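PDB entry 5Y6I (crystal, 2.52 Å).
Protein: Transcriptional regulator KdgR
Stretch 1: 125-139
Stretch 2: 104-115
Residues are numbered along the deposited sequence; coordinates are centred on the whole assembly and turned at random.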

# COMPACT_ATOMS: atom_id res chain seq x y z
N VAL A 125 9.76 16.54 7.29
CA VAL A 125 10.83 15.72 6.74
C VAL A 125 11.40 16.29 5.45
O VAL A 125 12.34 15.71 4.89
CB VAL A 125 10.38 14.27 6.51
CG1 VAL A 125 10.12 13.59 7.86
CG2 VAL A 125 9.17 14.22 5.60
N GLN A 126 10.86 17.40 4.95
CA GLN A 126 11.27 17.91 3.65
C GLN A 126 10.65 19.29 3.43
O GLN A 126 9.46 19.48 3.71
CB GLN A 126 10.86 16.89 2.57
CG GLN A 126 10.44 17.42 1.25
CD GLN A 126 10.32 16.30 0.20
OE1 GLN A 126 10.24 15.12 0.54
NE2 GLN A 126 10.31 16.67 -1.06
N VAL A 127 11.45 20.24 2.92
CA VAL A 127 11.08 21.66 2.92
C VAL A 127 11.56 22.35 1.66
O VAL A 127 12.75 22.30 1.33
CB VAL A 127 11.66 22.40 4.14
CG1 VAL A 127 11.60 23.92 3.93
CG2 VAL A 127 10.95 22.01 5.37
N GLU A 128 10.67 23.06 0.99
CA GLU A 128 11.04 23.92 -0.13
C GLU A 128 10.80 25.37 0.29
O GLU A 128 9.65 25.79 0.45
CB GLU A 128 10.24 23.58 -1.39
CG GLU A 128 10.69 22.33 -2.14
CD GLU A 128 12.12 22.39 -2.64
OE1 GLU A 128 12.70 23.49 -2.78
OE2 GLU A 128 12.68 21.32 -2.92
N GLN A 129 11.88 26.12 0.45
CA GLN A 129 11.75 27.47 0.98
C GLN A 129 11.40 28.47 -0.13
O GLN A 129 11.64 28.23 -1.31
CB GLN A 129 13.02 27.91 1.69
CG GLN A 129 13.54 26.91 2.72
CD GLN A 129 14.66 27.49 3.56
OE1 GLN A 129 15.25 28.51 3.18
NE2 GLN A 129 14.94 26.87 4.69
N ALA A 130 10.80 29.57 0.28
CA ALA A 130 10.62 30.70 -0.62
C ALA A 130 11.89 31.53 -0.63
O ALA A 130 12.50 31.77 0.42
CB ALA A 130 9.44 31.57 -0.18
N VAL A 131 12.30 31.95 -1.81
CA VAL A 131 13.44 32.84 -1.93
C VAL A 131 12.88 34.26 -1.96
O VAL A 131 12.40 34.73 -2.98
CB VAL A 131 14.30 32.53 -3.15
CG1 VAL A 131 15.23 31.36 -2.83
CG2 VAL A 131 13.42 32.18 -4.34
N ARG A 132 12.89 34.90 -0.81
CA ARG A 132 12.63 36.33 -0.73
C ARG A 132 13.69 36.91 0.19
O ARG A 132 14.38 36.18 0.90
CB ARG A 132 11.21 36.62 -0.21
CG ARG A 132 10.13 35.71 -0.79
CD ARG A 132 8.77 35.96 -0.13
NE ARG A 132 7.81 36.60 -1.02
CZ ARG A 132 6.73 36.00 -1.52
NH1 ARG A 132 6.48 34.75 -1.21
NH2 ARG A 132 5.91 36.64 -2.33
N ALA A 133 13.82 38.25 0.14
CA ALA A 133 14.80 38.95 0.96
C ALA A 133 14.91 38.33 2.35
O ALA A 133 16.01 38.00 2.82
CB ALA A 133 14.42 40.43 1.07
N VAL A 134 13.77 38.10 2.99
CA VAL A 134 13.72 37.41 4.26
C VAL A 134 12.44 36.59 4.26
O VAL A 134 11.41 37.06 3.78
CB VAL A 134 13.75 38.42 5.42
CG1 VAL A 134 13.31 37.76 6.69
CG2 VAL A 134 15.13 38.98 5.59
N THR A 135 12.51 35.34 4.72
CA THR A 135 11.30 34.50 4.73
C THR A 135 11.27 33.63 5.97
O THR A 135 12.31 33.26 6.52
CB THR A 135 11.19 33.57 3.52
OG1 THR A 135 11.99 32.40 3.72
CG2 THR A 135 11.65 34.26 2.23
N VAL A 136 10.07 33.29 6.39
CA VAL A 136 9.84 32.33 7.47
C VAL A 136 9.84 30.93 6.88
O VAL A 136 9.47 30.71 5.72
CB VAL A 136 8.51 32.59 8.19
CG1 VAL A 136 8.52 33.92 8.91
CG2 VAL A 136 7.38 32.50 7.20
N VAL A 137 10.21 29.97 7.72
CA VAL A 137 10.39 28.59 7.30
C VAL A 137 10.03 27.66 8.46
O VAL A 137 10.07 28.04 9.62
CB VAL A 137 11.85 28.34 6.83
CG1 VAL A 137 12.18 29.19 5.62
CG2 VAL A 137 12.85 28.68 7.95
N THR A 138 9.63 26.45 8.12
CA THR A 138 9.89 25.36 9.04
C THR A 138 11.24 24.78 8.66
O THR A 138 11.83 25.14 7.65
CB THR A 138 8.77 24.33 8.97
OG1 THR A 138 7.51 25.01 8.90
CG2 THR A 138 8.77 23.45 10.21
N GLN A 139 11.77 23.89 9.49
CA GLN A 139 12.97 23.19 9.08
C GLN A 139 12.76 21.69 9.18
O GLN A 139 11.97 21.19 9.98
CB GLN A 139 14.18 23.66 9.88
CG GLN A 139 14.24 23.21 11.29
CD GLN A 139 15.28 23.99 12.05
OE1 GLN A 139 15.04 25.14 12.44
NE2 GLN A 139 16.45 23.40 12.24
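Stretch 2 104-115: LRDVLNETCFLA

Stretch 2 lies on stretch 1 as the neighbouring strand of an antiparallel β-sheet, and the contact is extended beyond the paired residues by the end of a helix, whose Arg105 reaches Glu128 and Gln129, and by a threonine hydroxyl that ties down the loop after the strand. Residues 104-108 of stretch 2 are the last part of a helix that begins earlier in the chain. Asn109 breaks it with positive phi (phi/psi 42/49), and by Cys112 the chain is extended and runs on as a strand through Ala115. This strand runs against strand 125-128 at 168° between N-to-C directions, with a closest axis approach of 4.8 Å.

The register pairs Gln126 with Leu114, Val127 with Phe113 and Glu128 with Cys112. Leu114 N donates to Gln126 O at 2.9 Å, and Leu114 O accepts from Val125 N at 3.0 Å. Two residues along, Cys112 N donates to Glu128 O at 3.0 Å and Cys112 O accepts from Glu128 N at 2.8 Å. Between these rungs Val127 and Phe113 form a non-hydrogen-bonded pair, their CA atoms only 4.3 Å apart, against 5.3 Å from CA to CA for Gln126 and Leu114. Phe113 CA also makes a CA-H...O contact of 3.3 Å with Gln126 O.

Side chains alternate across the sheet. Val127 and Phe113 share one face, where Val127 CG2 packs on Phe113 CB at 3.8 Å; Thr138, later in the same loop, places OG1 over one face of the Phe113 ring, 3.8 Å from CE2. Gln126, Glu128, Cys112 and Leu114 point to the other face.

Arg105 points its CA-to-CB bond toward stretch 1. Its NH1 forms a salt bridge with Glu128 OE1 at 2.6 Å and a nearly linear hydrogen bond to Gln129 O at 3.2 Å, so one nitrogen joins the helix to both a strand side chain and the backbone just beyond it. Glu128 CB lies over one face of the guanidinium.

Past the Glu128-Cys112 bridge, Thr111 takes over the link. Its OG1 accepts from Ala130 N at 3.0 Å and donates to Val136 O at 3.3 Å, bridging two separate parts of the stretch 1 loop. Ala130 CB sits 3.5 Å from Asn109 O, packed against the turn that follows the helix. Arg132 also points its CA-to-CB bond toward stretch 2, and its NH1 makes a long salt bridge of 3.8 Å to Glu110 OE1, though the placement of that nitrogen is less certain.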

# COMPACT_ATOMS: atom_id res chain seq x y z
N LEU A 104 5.10 23.43 -6.49
CA LEU A 104 4.13 24.24 -5.77
C LEU A 104 4.81 25.44 -5.13
O LEU A 104 4.25 26.54 -5.10
CB LEU A 104 3.41 23.42 -4.72
CG LEU A 104 2.29 24.19 -4.01
CD1 LEU A 104 1.13 24.40 -4.95
CD2 LEU A 104 1.84 23.46 -2.75
N ARG A 105 6.02 25.24 -4.62
CA ARG A 105 6.76 26.37 -4.09
C ARG A 105 6.99 27.42 -5.17
O ARG A 105 6.84 28.62 -4.92
CB ARG A 105 8.08 25.89 -3.49
CG ARG A 105 8.92 26.99 -2.83
CD ARG A 105 9.93 27.52 -3.82
NE ARG A 105 10.42 26.49 -4.75
CZ ARG A 105 11.55 25.80 -4.59
NH1 ARG A 105 12.30 26.00 -3.51
NH2 ARG A 105 11.92 24.89 -5.49
N ASP A 106 7.33 26.99 -6.38
CA ASP A 106 7.72 27.96 -7.41
C ASP A 106 6.53 28.75 -7.94
O ASP A 106 6.72 29.87 -8.44
CB ASP A 106 8.43 27.25 -8.55
CG ASP A 106 9.75 26.65 -8.13
OD1 ASP A 106 10.23 27.01 -7.03
OD2 ASP A 106 10.30 25.82 -8.88
N VAL A 107 5.32 28.22 -7.85
CA VAL A 107 4.16 28.98 -8.33
C VAL A 107 3.64 29.94 -7.27
O VAL A 107 3.17 31.03 -7.60
CB VAL A 107 3.04 28.04 -8.81
CG1 VAL A 107 3.38 27.47 -10.17
CG2 VAL A 107 2.81 26.96 -7.82
N LEU A 108 3.70 29.56 -5.99
CA LEU A 108 3.28 30.44 -4.92
C LEU A 108 4.39 31.36 -4.45
O LEU A 108 4.10 32.41 -3.85
CB LEU A 108 2.78 29.63 -3.73
CG LEU A 108 1.68 28.63 -4.09
CD1 LEU A 108 1.31 27.79 -2.90
CD2 LEU A 108 0.47 29.41 -4.59
N ASN A 109 5.65 31.00 -4.71
CA ASN A 109 6.80 31.56 -4.01
C ASN A 109 6.50 31.67 -2.51
O ASN A 109 6.67 32.72 -1.89
CB ASN A 109 7.22 32.90 -4.58
CG ASN A 109 8.65 33.28 -4.20
OD1 ASN A 109 9.44 32.42 -3.80
ND2 ASN A 109 8.98 34.56 -4.32
N GLU A 110 6.00 30.57 -1.94
CA GLU A 110 5.81 30.46 -0.51
C GLU A 110 6.43 29.15 -0.05
O GLU A 110 6.54 28.20 -0.83
CB GLU A 110 4.31 30.53 -0.13
CG GLU A 110 3.55 31.66 -0.81
CD GLU A 110 3.33 32.86 0.13
OE1 GLU A 110 4.06 32.92 1.14
OE2 GLU A 110 2.47 33.74 -0.16
N THR A 111 6.87 29.12 1.20
CA THR A 111 7.52 27.91 1.71
C THR A 111 6.50 26.79 1.86
O THR A 111 5.50 26.95 2.58
CB THR A 111 8.22 28.22 3.04
OG1 THR A 111 9.17 29.27 2.82
CG2 THR A 111 8.98 27.00 3.54
N CYS A 112 6.74 25.67 1.18
CA CYS A 112 5.92 24.47 1.29
C CYS A 112 6.75 23.37 1.94
O CYS A 112 7.96 23.30 1.74
CB CYS A 112 5.42 23.97 -0.07
SG CYS A 112 4.70 25.27 -1.11
N PHE A 113 6.09 22.53 2.74
CA PHE A 113 6.79 21.44 3.42
C PHE A 113 5.95 20.17 3.43
O PHE A 113 4.72 20.19 3.26
CB PHE A 113 7.20 21.83 4.86
CG PHE A 113 6.05 22.26 5.77
CD1 PHE A 113 5.52 21.38 6.71
CD2 PHE A 113 5.60 23.58 5.77
CE1 PHE A 113 4.50 21.81 7.58
CE2 PHE A 113 4.60 24.01 6.63
CZ PHE A 113 4.04 23.13 7.54
N LEU A 114 6.64 19.04 3.58
CA LEU A 114 6.00 17.74 3.71
C LEU A 114 6.26 17.20 5.11
O LEU A 114 7.40 17.23 5.59
CB LEU A 114 6.52 16.76 2.65
CG LEU A 114 5.69 15.48 2.44
CD1 LEU A 114 4.39 15.79 1.69
CD2 LEU A 114 6.50 14.46 1.67
N ALA A 115 5.21 16.73 5.76
CA ALA A 115 5.30 16.10 7.06
C ALA A 115 4.67 14.72 6.99
O ALA A 115 3.71 14.50 6.25
CB ALA A 115 4.60 16.93 8.13